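Local structure of predicted HD superfamily hydrolase (uncultured Thermotogales bacterium, 2PQ7) at residues Gly90-Pro93 with Thr94-Phe97; Ile99-Val102 with Ala103-Lys107; Gly138-Ala141 with Ile142-Phe146; Glu188-Thr192 with Glu193-Lys197; Asp201-Ser204 with Phe205-Phe209. The protein binds two iron(III) ions in an all-helical HD-type domain and is probably a metal-dependent hydrolase whose substrate is not established. One frame throughout, in Å; residues are numbered along the deposited sequence. Where two conformers were deposited one is given.

Interaction 1 of 5, residues Gly90-Pro93 with Thr94-Phe97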
loop_
_atom_site.group_PDB
_atom_site.type_symbol
_atom_site.label_atom_id
_atom_site.label_comp_id
_atom_site.label_asym_id
_atom_site.label_seq_id
_atom_site.Cartn_x
_atom_site.Cartn_y
_atom_site.Cartn_z
ATOM N N GLY A 90 5.645 8.909 38.357
ATOM C CA GLY A 90 6.757 9.665 38.849
ATOM C C GLY A 90 6.957 10.982 38.130
ATOM O O GLY A 90 7.182 11.995 38.743
ATOM N N LEU A 91 6.827 10.958 36.812
ATOM C CA LEU A 91 7.104 12.142 35.991
ATOM C C LEU A 91 6.037 13.222 36.151
ATOM O O LEU A 91 6.346 14.382 36.368
ATOM C CB LEU A 91 7.170 11.764 34.509
ATOM C CG LEU A 91 7.231 12.959 33.528
ATOM C CD1 LEU A 91 8.614 13.580 33.663
ATOM C CD2 LEU A 91 7.005 12.503 32.130
ATOM N N LEU A 92 4.780 12.871 35.988
ATOM C CA LEU A 92 3.701 13.808 35.893
ATOM C C LEU A 92 3.486 14.753 37.090
ATOM O O LEU A 92 3.194 15.948 36.894
ATOM C CB LEU A 92 2.398 13.149 35.446
ATOM C CG LEU A 92 2.459 12.588 34.005
ATOM C CD1 LEU A 92 1.156 11.860 33.670
ATOM C CD2 LEU A 92 2.822 13.700 32.933
ATOM N N PRO A 93 3.634 14.265 38.331
ATOM C CA PRO A 93 3.525 15.220 39.471
ATOM C C PRO A 93 4.556 16.355 39.430
ATOM O O PRO A 93 4.256 17.451 39.894
ATOM C CB PRO A 93 3.747 14.330 40.699
ATOM C CG PRO A 93 3.282 12.957 40.230
ATOM C CD PRO A 93 3.756 12.867 38.808
ATOM N N THR A 94 5.728 16.073 38.869
ATOM C CA THR A 94 6.781 17.102 38.747
ATOM C C THR A 94 6.450 18.187 37.750
ATOM O O THR A 94 7.134 19.219 37.699
ATOM C CB THR A 94 8.178 16.514 38.363
ATOM O OG1 THR A 94 8.207 16.188 36.974
ATOM C CG2 THR A 94 8.564 15.304 39.220
HETATM N N MSE A 95 5.433 17.968 36.927
HETATM C CA MSE A 95 4.951 18.908 35.931
HETATM C C MSE A 95 3.652 19.599 36.372
HETATM O O MSE A 95 2.963 20.231 35.572
HETATM C CB MSE A 95 4.787 18.160 34.588
HETATM C CG MSE A 95 6.108 17.658 33.971
HETATM SE SE MSE A 95 5.819 16.670 32.407
HETATM C CE MSE A 95 7.591 16.919 31.691
ATOM N N GLY A 96 3.313 19.456 37.649
ATOM C CA GLY A 96 2.156 20.081 38.224
ATOM C C GLY A 96 0.804 19.401 38.025
ATOM O O GLY A 96 -0.218 19.950 38.389
ATOM N N PHE A 97 0.772 18.200 37.439
ATOM C CA PHE A 97 -0.523 17.530 37.290
ATOM C C PHE A 97 -0.984 16.978 38.643
ATOM O O PHE A 97 -0.146 16.479 39.407
ATOM C CB PHE A 97 -0.382 16.402 36.239
ATOM C CG PHE A 97 -0.147 16.938 34.821
ATOM C CD1 PHE A 97 -1.208 17.452 34.086
ATOM C CD2 PHE A 97 1.110 16.933 34.269
ATOM C CE1 PHE A 97 -1.010 17.940 32.811
ATOM C CE2 PHE A 97 1.329 17.429 32.968
ATOM C CZ PHE A 97 0.267 17.914 32.269
HETATM O O HOH W 1 1.651 17.931 40.968
#
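Leu92 and Phe97 form the apolar centre of this turn: CD2 of Leu92 lies 3.9 Å from CD2 of the Phe97 ring and nearly as close to its CE2, the two side chains meeting at a slant. Beside them Leu91 reaches selenomethionine Met95, CD1 of Leu91 to the terminal CE at 4.0 Å. The first torsion of Leu91 (171°) sets its CG opposite the backbone N and swings the branch toward Met95, whose chain runs out extended beyond CG. Leu92 and Phe97 also lean on Ile61 of helix 56-65, while Met95 covers part of helix 14-25. The segment links helix 80-91 to helix 99-111 in the HD domain. Replacing Phe97 by an alanine would probably leave CD2 of Leu92 without its aromatic neighbour, take from Phe101 the ring it stacks on, and open a gap toward Ile61. Outward of the side chains, Leu92 O lies at the edge of the Phe97 ring, in its plane, 3.5 Å from CD2. The same oxygen accepts from Met95 N at 3.0 Å and weakly from Phe97 N. Together with the bond from Gly96 N to Pro93 O, round a glycine at positive phi, this weak outer bond gives the pattern of a Schellman motif. At the exposed edge, Thr94 OG1 donates to Leu91 O at 2.7 Å, in the carbonyl plane, and a weak bond from Thr94 N reaches the same acceptor. A water donates to both Pro93 O and Phe97 O, bridging the two carbonyls across the glycine turn.

Interaction 2 of 5, residues Ile99-Val102 with Ala103-Lys107; sequences ISFV and AEVSK
The Phe101 ring meets Val105 one turn further along the helix, its CE1 3.7 Å from CG2 of Val105, which approaches the ring obliquely. The two side chains lie side by side and point the same way; with CG opposite the backbone N (chi1 -177°), the ring of Phe101 is carried forward along the helix toward the valine. The ring also stacks with that of Phe97, in the loop before the helix. CG2 of Val105 packs against Phe101 O as well, at 3.4 Å, and that oxygen receives an almost straight bond from Val105 N (174°). Val102 O accepts from the backbone N of Ser106 at 2.9 Å. Ser106 has two conformers; in one of them its OG also donates to Val102 O, from the opposite face of the carbonyl plane, and bonds to Ser89 OG on helix 80-91, a link that may hold for that conformer alone. Regular helical bonds from Ala103 N to Ile99 O and from Glu104 N to Ser100 O complete the turn. Glu104 sends its carboxylate away from the helix to Lys58, in a salt bridge, and to Thr124. Helix 99-111 of the HD domain thus has Phe101 and Val105 against helix 56-65, Val102 against Leu92 and Phe97, and Glu104 reaching toward helix 123-133.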
loop_
_atom_site.group_PDB
_atom_site.type_symbol
_atom_site.label_atom_id
_atom_site.label_comp_id
_atom_site.label_asym_id
_atom_site.label_seq_id
_atom_site.Cartn_x
_atom_site.Cartn_y
_atom_site.Cartn_z
ATOM N N ILE A 99 -3.210 14.760 41.584
ATOM C CA ILE A 99 -3.254 13.344 41.933
ATOM C C ILE A 99 -4.232 12.544 41.082
ATOM O O ILE A 99 -3.891 11.450 40.602
ATOM C CB ILE A 99 -3.579 13.158 43.445
ATOM C CG1 ILE A 99 -2.380 13.563 44.298
ATOM C CG2 ILE A 99 -3.901 11.711 43.767
ATOM C CD1 ILE A 99 -2.670 13.585 45.788
ATOM N N SER A 100 -5.432 13.050 40.916
ATOM C CA SER A 100 -6.440 12.318 40.172
ATOM C C SER A 100 -6.052 12.246 38.698
ATOM O O SER A 100 -6.225 11.200 38.092
ATOM C CB SER A 100 -7.852 12.903 40.428
ATOM O OG SER A 100 -8.173 12.817 41.837
ATOM N N PHE A 101 -5.485 13.299 38.129
ATOM C CA PHE A 101 -5.086 13.281 36.739
ATOM C C PHE A 101 -4.029 12.218 36.535
ATOM O O PHE A 101 -4.079 11.391 35.589
ATOM C CB PHE A 101 -4.498 14.661 36.348
ATOM C CG PHE A 101 -4.107 14.787 34.918
ATOM C CD1 PHE A 101 -2.924 14.279 34.454
ATOM C CD2 PHE A 101 -4.907 15.511 34.041
ATOM C CE1 PHE A 101 -2.537 14.428 33.113
ATOM C CE2 PHE A 101 -4.526 15.667 32.745
ATOM C CZ PHE A 101 -3.370 15.137 32.280
ATOM N N VAL A 102 -2.984 12.306 37.351
ATOM C CA VAL A 102 -1.871 11.358 37.247
ATOM C C VAL A 102 -2.345 9.897 37.443
ATOM O O VAL A 102 -1.908 9.003 36.702
ATOM C CB VAL A 102 -0.749 11.718 38.244
ATOM C CG1 VAL A 102 0.329 10.693 38.231
ATOM C CG2 VAL A 102 -0.203 13.153 37.984
ATOM N N ALA A 103 -3.233 9.646 38.398
ATOM C CA ALA A 103 -3.706 8.272 38.630
ATOM C C ALA A 103 -4.446 7.769 37.408
ATOM O O ALA A 103 -4.304 6.618 37.027
ATOM C CB ALA A 103 -4.561 8.227 39.838
ATOM N N GLU A 104 -5.234 8.598 36.780
ATOM C CA GLU A 104 -6.013 8.145 35.633
ATOM C C GLU A 104 -5.092 7.826 34.456
ATOM O O GLU A 104 -5.270 6.835 33.744
ATOM C CB GLU A 104 -7.122 9.150 35.206
ATOM C CG GLU A 104 -7.888 8.683 33.959
ATOM C CD GLU A 104 -9.231 9.354 33.750
ATOM O OE1 GLU A 104 -9.744 9.962 34.706
ATOM O OE2 GLU A 104 -9.801 9.238 32.629
ATOM N N VAL A 105 -4.173 8.725 34.164
ATOM C CA VAL A 105 -3.233 8.488 33.082
ATOM C C VAL A 105 -2.409 7.235 33.339
ATOM O O VAL A 105 -2.199 6.413 32.410
ATOM C CB VAL A 105 -2.298 9.711 32.826
ATOM C CG1 VAL A 105 -1.177 9.388 31.845
ATOM C CG2 VAL A 105 -3.116 10.877 32.329
ATOM N N SER A 106 -1.898 7.108 34.559
ATOM C CA SER A 106 -1.085 5.953 34.903
ATOM C C SER A 106 -1.880 4.623 34.749
ATOM O O SER A 106 -1.350 3.684 34.145
ATOM C CB SER A 106 -0.487 6.108 36.302
ATOM O OG SER A 106 0.367 7.248 36.370
ATOM N N LYS A 107 -3.131 4.583 35.218
ATOM C CA LYS A 107 -3.965 3.386 35.152
ATOM C C LYS A 107 -4.227 3.111 33.686
ATOM O O LYS A 107 -4.264 1.933 33.244
ATOM C CB LYS A 107 -5.279 3.631 35.885
ATOM C CG LYS A 107 -6.176 2.381 35.929
ATOM C CD LYS A 107 -7.505 2.624 36.763
#

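Interaction 3 of 5, residues Gly138-Ala141 with Ile142-Phe146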
loop_
_atom_site.group_PDB
_atom_site.type_symbol
_atom_site.label_atom_id
_atom_site.label_comp_id
_atom_site.label_asym_id
_atom_site.label_seq_id
_atom_site.Cartn_x
_atom_site.Cartn_y
_atom_site.Cartn_z
ATOM N N GLY A 138 -5.201 0.440 8.205
ATOM C CA GLY A 138 -5.148 1.661 7.437
ATOM C C GLY A 138 -4.014 1.670 6.420
ATOM O O GLY A 138 -3.317 0.662 6.236
ATOM N N ALA A 139 -3.815 2.824 5.805
ATOM C CA ALA A 139 -2.822 3.001 4.749
ATOM C C ALA A 139 -1.394 2.826 5.249
ATOM O O ALA A 139 -0.573 2.162 4.613
ATOM C CB ALA A 139 -2.981 4.344 4.117
ATOM N N VAL A 140 -1.065 3.387 6.412
ATOM C CA VAL A 140 0.293 3.249 6.936
ATOM C C VAL A 140 0.574 1.806 7.290
ATOM O O VAL A 140 1.667 1.301 7.012
ATOM C CB VAL A 140 0.570 4.201 8.141
ATOM C CG1 VAL A 140 1.959 3.959 8.703
ATOM C CG2 VAL A 140 0.428 5.657 7.723
ATOM N N ALA A 141 -0.401 1.118 7.890
ATOM C CA ALA A 141 -0.264 -0.309 8.191
ATOM C C ALA A 141 0.016 -1.149 6.908
ATOM O O ALA A 141 0.856 -2.034 6.923
ATOM C CB ALA A 141 -1.514 -0.814 8.901
ATOM N N ILE A 142 -0.721 -0.862 5.840
ATOM C CA ILE A 142 -0.485 -1.511 4.546
ATOM C C ILE A 142 0.950 -1.254 4.099
ATOM O O ILE A 142 1.651 -2.175 3.697
ATOM C CB ILE A 142 -1.474 -1.032 3.462
ATOM C CG1 ILE A 142 -2.894 -1.517 3.745
ATOM C CG2 ILE A 142 -1.025 -1.506 2.073
ATOM C CD1 ILE A 142 -3.975 -0.725 2.990
ATOM N N ALA A 143 1.375 0.002 4.110
ATOM C CA ALA A 143 2.728 0.328 3.723
ATOM C C ALA A 143 3.745 -0.453 4.580
ATOM O O ALA A 143 4.753 -0.948 4.047
ATOM C CB ALA A 143 2.981 1.809 3.789
ATOM N N ARG A 144 3.487 -0.593 5.893
ATOM C CA ARG A 144 4.432 -1.324 6.745
ATOM C C ARG A 144 4.557 -2.759 6.363
ATOM O O ARG A 144 5.646 -3.321 6.419
ATOM C CB ARG A 144 4.029 -1.307 8.235
ATOM C CG ARG A 144 4.583 -0.178 9.033
ATOM C CD ARG A 144 4.573 -0.544 10.565
ATOM N NE ARG A 144 3.246 -0.975 11.014
ATOM C CZ ARG A 144 2.217 -0.151 11.163
ATOM N NH1 ARG A 144 2.351 1.145 10.886
ATOM N NH2 ARG A 144 1.035 -0.630 11.559
ATOM N N VAL A 145 3.446 -3.381 6.020
ATOM C CA VAL A 145 3.491 -4.786 5.647
ATOM C C VAL A 145 4.425 -4.962 4.453
ATOM O O VAL A 145 5.281 -5.839 4.456
ATOM C CB VAL A 145 2.095 -5.349 5.323
ATOM C CG1 VAL A 145 2.200 -6.746 4.691
ATOM C CG2 VAL A 145 1.245 -5.397 6.576
ATOM N N PHE A 146 4.285 -4.107 3.455
ATOM C CA PHE A 146 5.123 -4.201 2.269
ATOM C C PHE A 146 6.581 -3.804 2.490
ATOM O O PHE A 146 7.487 -4.391 1.875
ATOM C CB PHE A 146 4.447 -3.483 1.089
ATOM C CG PHE A 146 3.227 -4.205 0.608
ATOM C CD1 PHE A 146 3.343 -5.428 -0.028
ATOM C CD2 PHE A 146 1.963 -3.693 0.790
ATOM C CE1 PHE A 146 2.226 -6.123 -0.470
ATOM C CE2 PHE A 146 0.855 -4.388 0.341
ATOM C CZ PHE A 146 0.989 -5.601 -0.284
#
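Arg144 folds its guanidinium back over the preceding turn of the helix, against Val140 and Ala141. The side chain bends at chi3 (-53°), which turns the flat group so that one face looks down on CA of Ala141, 3.5 Å below the plane and offset toward the rim. NH2 also lies 3.7 Å from CB of Ala141, and NH1 comes to 3.6 Å from CG1 of Val140, whose side chain runs obliquely to that of the arginine. Ile142 is directed differently: its CG1, opposite the carbonyl carbon in the first torsion, reaches back alongside Gly138 and stands 3.3 Å from Gly138 O, with CD1 just beyond. Main-chain bonds set this spacing, Arg144 N to Val140 O at 2.9 Å and Ile142 N to Gly138 O at 3.0 Å. Gly138 is the N-cap residue of helix 139-147; at its backbone angles (phi 118°, psi -172°) a CB would run into the preceding carbonyl oxygen, so glycine suits the site. Phe146 packs on Ala143 of the second subunit, placing the helix at the dimer contact. NH1 of Arg144 lies close to NH2 of Arg40, a pairing of like charges, and the bond from its NH2 to Asp135 O probably helps to fix the guanidinium there, about 6 Å from the side chain of His37. The amides of Ala139 and Val140, in the first turn, are taken by the carboxylate of Glu216 of the second subunit, whose negative charge is probably favoured by the helix dipole at this N-terminal end.

Interaction 4 of 5, residues Glu188-Thr192 with Glu193-Lys197; sequences ETFWT and ETARK
Glu193, first residue of the helix after Thr192, acts on the loop through Arg196, whose guanidinium lies along it: the glutamate chain bends at chi2 and brings OE1 to 3.4 Å from NH1 of Arg196, a salt bridge whose hydrogen bond is weak. Thr194 makes little contact with the preceding loop and gives its hydroxyl to Glu52 of helix 35-52. At Ala195 the helix is capped: its N donates to OG1 of Thr192 at 3.1 Å (154°), and its methyl lies 3.2 Å from the same oxygen. Thr192 is thus the N-cap of helix 193-217, its first torsion (64°) setting OG1 between the backbone N and the carbonyl carbon, where it can receive the amide of the first turn. CB of Ala195 also touches the Phe190 ring, 3.8 Å from CD2 and oblique to it; that ring makes a cation-pi contact with Arg133. The backbone amides of Trp191 and Thr192 are both held by the carboxylate of Asp130, which ties the loop to helix 123-133. Arg196 then closes the turn through its N, bonded to Thr192 O at 2.9 Å. Its chain, extended from CG to NE, doubles back along the loop, with CG 3.8 Å from CB of Phe190. The guanidinium lies with one face over Phe190 O and the carbonyl carbon of Trp191, while Glu188 O sits near its plane at the edge. A leucine in place of Arg196 would probably leave Glu193 without its cationic partner and uncover the carbonyl groups of Phe190 and Trp191.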
loop_
_atom_site.group_PDB
_atom_site.type_symbol
_atom_site.label_atom_id
_atom_site.label_comp_id
_atom_site.label_asym_id
_atom_site.label_seq_id
_atom_site.Cartn_x
_atom_site.Cartn_y
_atom_site.Cartn_z
ATOM N N GLU A 188 -16.059 -3.623 15.519
ATOM C CA GLU A 188 -16.956 -3.739 16.688
ATOM C C GLU A 188 -16.221 -4.030 18.017
ATOM O O GLU A 188 -16.839 -4.033 19.083
ATOM C CB GLU A 188 -18.065 -4.787 16.459
ATOM C CG GLU A 188 -17.644 -6.273 16.440
ATOM C CD GLU A 188 -16.921 -6.714 15.168
ATOM O OE1 GLU A 188 -16.855 -5.926 14.186
ATOM O OE2 GLU A 188 -16.427 -7.869 15.157
ATOM N N THR A 189 -14.916 -4.301 17.951
ATOM C CA THR A 189 -14.099 -4.542 19.147
ATOM C C THR A 189 -13.635 -3.248 19.848
ATOM O O THR A 189 -13.060 -3.311 20.911
ATOM C CB THR A 189 -12.824 -5.316 18.771
ATOM O OG1 THR A 189 -12.118 -4.577 17.771
ATOM C CG2 THR A 189 -13.165 -6.702 18.202
ATOM N N PHE A 190 -13.917 -2.090 19.272
ATOM C CA PHE A 190 -13.480 -0.822 19.848
ATOM C C PHE A 190 -14.461 -0.279 20.888
ATOM O O PHE A 190 -15.662 -0.496 20.803
ATOM C CB PHE A 190 -13.217 0.166 18.737
ATOM C CG PHE A 190 -12.025 -0.194 17.917
ATOM C CD1 PHE A 190 -12.095 -1.200 16.930
ATOM C CD2 PHE A 190 -10.809 0.421 18.152
ATOM C CE1 PHE A 190 -10.965 -1.541 16.224
ATOM C CE2 PHE A 190 -9.680 0.085 17.438
ATOM C CZ PHE A 190 -9.753 -0.892 16.470
ATOM N N TRP A 191 -13.928 0.434 21.879
ATOM C CA TRP A 191 -14.721 0.954 22.971
ATOM C C TRP A 191 -15.597 2.112 22.589
ATOM O O TRP A 191 -16.755 2.212 23.042
ATOM C CB TRP A 191 -13.820 1.450 24.115
ATOM C CG TRP A 191 -13.042 0.417 24.770
ATOM C CD1 TRP A 191 -11.709 0.147 24.612
ATOM C CD2 TRP A 191 -13.535 -0.512 25.708
ATOM N NE1 TRP A 191 -11.346 -0.915 25.403
ATOM C CE2 TRP A 191 -12.460 -1.338 26.086
ATOM C CE3 TRP A 191 -14.789 -0.731 26.278
ATOM C CZ2 TRP A 191 -12.601 -2.354 27.019
ATOM C CZ3 TRP A 191 -14.931 -1.745 27.192
ATOM C CH2 TRP A 191 -13.841 -2.541 27.564
ATOM N N THR A 192 -15.024 3.072 21.873
ATOM C CA THR A 192 -15.722 4.285 21.543
ATOM C C THR A 192 -16.382 4.258 20.173
ATOM O O THR A 192 -15.893 3.641 19.239
ATOM C CB THR A 192 -14.808 5.526 21.594
ATOM O OG1 THR A 192 -13.779 5.436 20.597
ATOM C CG2 THR A 192 -14.163 5.671 22.942
ATOM N N GLU A 193 -17.494 4.959 20.016
ATOM C CA GLU A 193 -18.129 5.038 18.718
ATOM C C GLU A 193 -17.236 5.700 17.670
ATOM O O GLU A 193 -17.231 5.304 16.503
ATOM C CB GLU A 193 -19.464 5.804 18.862
ATOM C CG GLU A 193 -20.232 5.953 17.558
ATOM C CD GLU A 193 -20.656 4.606 16.958
ATOM O OE1 GLU A 193 -20.646 3.545 17.646
ATOM O OE2 GLU A 193 -21.010 4.619 15.756
ATOM N N THR A 194 -16.505 6.724 18.051
ATOM C CA THR A 194 -15.609 7.382 17.129
ATOM C C THR A 194 -14.539 6.394 16.643
ATOM O O THR A 194 -14.278 6.340 15.422
ATOM C CB THR A 194 -14.952 8.624 17.755
ATOM O OG1 THR A 194 -15.972 9.529 18.208
ATOM C CG2 THR A 194 -13.975 9.311 16.826
ATOM N N ALA A 195 -13.932 5.608 17.534
ATOM C CA ALA A 195 -12.945 4.645 17.093
ATOM C C ALA A 195 -13.587 3.593 16.218
ATOM O O ALA A 195 -12.965 3.167 15.251
ATOM C CB ALA A 195 -12.225 3.982 18.266
ATOM N N ARG A 196 -14.803 3.149 16.547
ATOM C CA ARG A 196 -15.499 2.144 15.729
ATOM C C ARG A 196 -15.710 2.632 14.318
ATOM O O ARG A 196 -15.471 1.878 13.357
ATOM C CB ARG A 196 -16.848 1.767 16.327
ATOM C CG ARG A 196 -16.772 0.967 17.569
ATOM C CD ARG A 196 -18.127 0.325 17.811
ATOM N NE ARG A 196 -18.252 -0.180 19.157
ATOM C CZ ARG A 196 -18.716 0.518 20.190
ATOM N NH1 ARG A 196 -19.116 1.787 20.062
ATOM N NH2 ARG A 196 -18.787 -0.070 21.379
ATOM N N LYS A 197 -16.090 3.890 14.160
ATOM C CA LYS A 197 -16.278 4.477 12.838
ATOM C C LYS A 197 -14.951 4.581 12.095
ATOM O O LYS A 197 -14.888 4.323 10.906
ATOM C CB LYS A 197 -16.946 5.832 12.912
ATOM C CG LYS A 197 -18.421 5.727 13.332
ATOM C CD LYS A 197 -19.209 6.983 13.003
ATOM C CE LYS A 197 -18.757 8.208 13.782
ATOM N NZ LYS A 197 -19.071 8.111 15.238
#

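Interaction 5 of 5, residues Asp201-Ser204 with Phe205-Phe209; sequences DRYS and FVVEF
Tyr203 and Val207 make the main apolar contact of this stretch: CE1 of the tyrosine ring stands 3.6 Å from CG2 of Val207, obliquely to the ring. Opposite the backbone N in its first torsion (chi1 -173°), CG of Tyr203 carries the ring forward to the next turn. The valine branches also pack on carbonyl oxygens, with CG2 of Val206 3.2 Å from Arg202 O and CG2 of Val207 3.3 Å from Tyr203 O. All of this lies midway along the C-terminal helix 193-217, and the i to i+4 spacing is kept by main-chain bonds from Val206 N to Arg202 O and from Val207 N to Tyr203 O, both 2.9 Å. Glu208 N bonds to Ser204 O at 3.1 Å. Toward helix 139-147, Phe205, Val206 and Phe209 converge on Ile142. At the dimer contact, the Phe205 ring meets Phe205 of the second subunit with planes about 15° apart. Among the charged groups, Asp201 forms a salt bridge with Arg212 of the second subunit and Glu208 one with Arg212 of its own chain, while the buried Arg202 donates to Ile137 O.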
loop_
_atom_site.group_PDB
_atom_site.type_symbol
_atom_site.label_atom_id
_atom_site.label_comp_id
_atom_site.label_asym_id
_atom_site.label_seq_id
_atom_site.Cartn_x
_atom_site.Cartn_y
_atom_site.Cartn_z
ATOM N N ASP A 201 -13.955 2.554 8.644
ATOM C CA ASP A 201 -13.446 3.273 7.515
ATOM C C ASP A 201 -12.072 2.713 7.077
ATOM O O ASP A 201 -11.851 2.409 5.882
ATOM C CB ASP A 201 -13.343 4.719 7.918
ATOM C CG ASP A 201 -12.767 5.594 6.857
ATOM O OD1 ASP A 201 -13.302 5.641 5.712
ATOM O OD2 ASP A 201 -11.784 6.296 7.164
ATOM N N ARG A 202 -11.147 2.587 8.020
ATOM C CA ARG A 202 -9.842 2.036 7.686
ATOM C C ARG A 202 -9.925 0.601 7.185
ATOM O O ARG A 202 -9.222 0.252 6.228
ATOM C CB ARG A 202 -8.913 2.101 8.883
ATOM C CG ARG A 202 -8.521 3.502 9.197
ATOM C CD ARG A 202 -7.615 3.477 10.399
ATOM N NE ARG A 202 -7.210 4.814 10.794
ATOM C CZ ARG A 202 -6.157 5.078 11.559
ATOM N NH1 ARG A 202 -5.357 4.109 11.964
ATOM N NH2 ARG A 202 -5.832 6.335 11.816
ATOM N N TYR A 203 -10.744 -0.238 7.807
ATOM C CA TYR A 203 -10.903 -1.631 7.425
ATOM C C TYR A 203 -11.479 -1.747 5.996
ATOM O O TYR A 203 -11.030 -2.577 5.201
ATOM C CB TYR A 203 -11.807 -2.320 8.441
ATOM C CG TYR A 203 -11.927 -3.805 8.258
ATOM C CD1 TYR A 203 -12.902 -4.351 7.429
ATOM C CD2 TYR A 203 -11.055 -4.665 8.898
ATOM C CE1 TYR A 203 -13.007 -5.712 7.248
ATOM C CE2 TYR A 203 -11.155 -6.034 8.727
ATOM C CZ TYR A 203 -12.133 -6.551 7.899
ATOM O OH TYR A 203 -12.228 -7.920 7.723
ATOM N N SER A 204 -12.469 -0.923 5.679
ATOM C CA SER A 204 -13.050 -0.935 4.335
ATOM C C SER A 204 -12.032 -0.465 3.277
ATOM O O SER A 204 -12.131 -0.854 2.102
ATOM C CB SER A 204 -14.316 -0.098 4.280
ATOM O OG SER A 204 -15.296 -0.658 5.123
ATOM N N PHE A 205 -11.099 0.405 3.669
ATOM C CA PHE A 205 -10.021 0.813 2.773
ATOM C C PHE A 205 -9.047 -0.343 2.572
ATOM O O PHE A 205 -8.620 -0.615 1.427
ATOM C CB PHE A 205 -9.287 2.077 3.280
ATOM C CG PHE A 205 -8.209 2.541 2.346
ATOM C CD1 PHE A 205 -8.562 3.143 1.170
ATOM C CD2 PHE A 205 -6.883 2.271 2.591
ATOM C CE1 PHE A 205 -7.602 3.557 0.267
ATOM C CE2 PHE A 205 -5.896 2.688 1.666
ATOM C CZ PHE A 205 -6.281 3.304 0.514
ATOM N N VAL A 206 -8.710 -1.040 3.642
ATOM C CA VAL A 206 -7.827 -2.197 3.565
ATOM C C VAL A 206 -8.435 -3.285 2.673
ATOM O O VAL A 206 -7.720 -3.859 1.843
ATOM C CB VAL A 206 -7.452 -2.740 4.953
ATOM C CG1 VAL A 206 -6.640 -4.030 4.835
ATOM C CG2 VAL A 206 -6.679 -1.690 5.746
ATOM N N VAL A 207 -9.734 -3.538 2.812
ATOM C CA VAL A 207 -10.415 -4.545 1.999
ATOM C C VAL A 207 -10.342 -4.159 0.528
ATOM O O VAL A 207 -9.975 -4.987 -0.319
ATOM C CB VAL A 207 -11.873 -4.779 2.466
ATOM C CG1 VAL A 207 -12.646 -5.600 1.444
ATOM C CG2 VAL A 207 -11.880 -5.434 3.850
ATOM N N GLU A 208 -10.671 -2.909 0.218
ATOM C CA GLU A 208 -10.564 -2.426 -1.147
ATOM C C GLU A 208 -9.136 -2.579 -1.694
ATOM O O GLU A 208 -8.950 -2.969 -2.856
ATOM C CB GLU A 208 -10.984 -0.975 -1.265
ATOM C CG GLU A 208 -10.932 -0.457 -2.724
ATOM C CD GLU A 208 -11.464 0.935 -2.889
ATOM O OE1 GLU A 208 -12.089 1.463 -1.939
ATOM O OE2 GLU A 208 -11.249 1.538 -3.951
ATOM N N PHE A 209 -8.132 -2.270 -0.881
ATOM C CA PHE A 209 -6.748 -2.431 -1.299
ATOM C C PHE A 209 -6.488 -3.882 -1.715
ATOM O O PHE A 209 -5.886 -4.125 -2.773
ATOM C CB PHE A 209 -5.754 -2.035 -0.203
ATOM C CG PHE A 209 -4.324 -2.029 -0.679
ATOM C CD1 PHE A 209 -3.612 -3.207 -0.772
ATOM C CD2 PHE A 209 -3.713 -0.847 -1.082
ATOM C CE1 PHE A 209 -2.312 -3.199 -1.258
ATOM C CE2 PHE A 209 -2.428 -0.845 -1.544
ATOM C CZ PHE A 209 -1.733 -2.011 -1.643
#

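Interactions 1 and 2 belong to one corner of the HD domain and touch through Leu92 and Val102; interaction 1 is a surface turn rich in backbone bonds, interaction 2 a partly buried helical turn. Interactions 3 and 5 lie on the opposite side of the chain's centre, pack on each other through Ile142, Val206 and Phe209, and both meet the second subunit. Interaction 3 is the most buried of the five. Interaction 4 starts the helix that interaction 5 continues, their centres 16 Å apart, but relies on a cap and an arginine laid over a loop, whereas interaction 5 combines regular helical bonds with aromatic and charged dimer contacts.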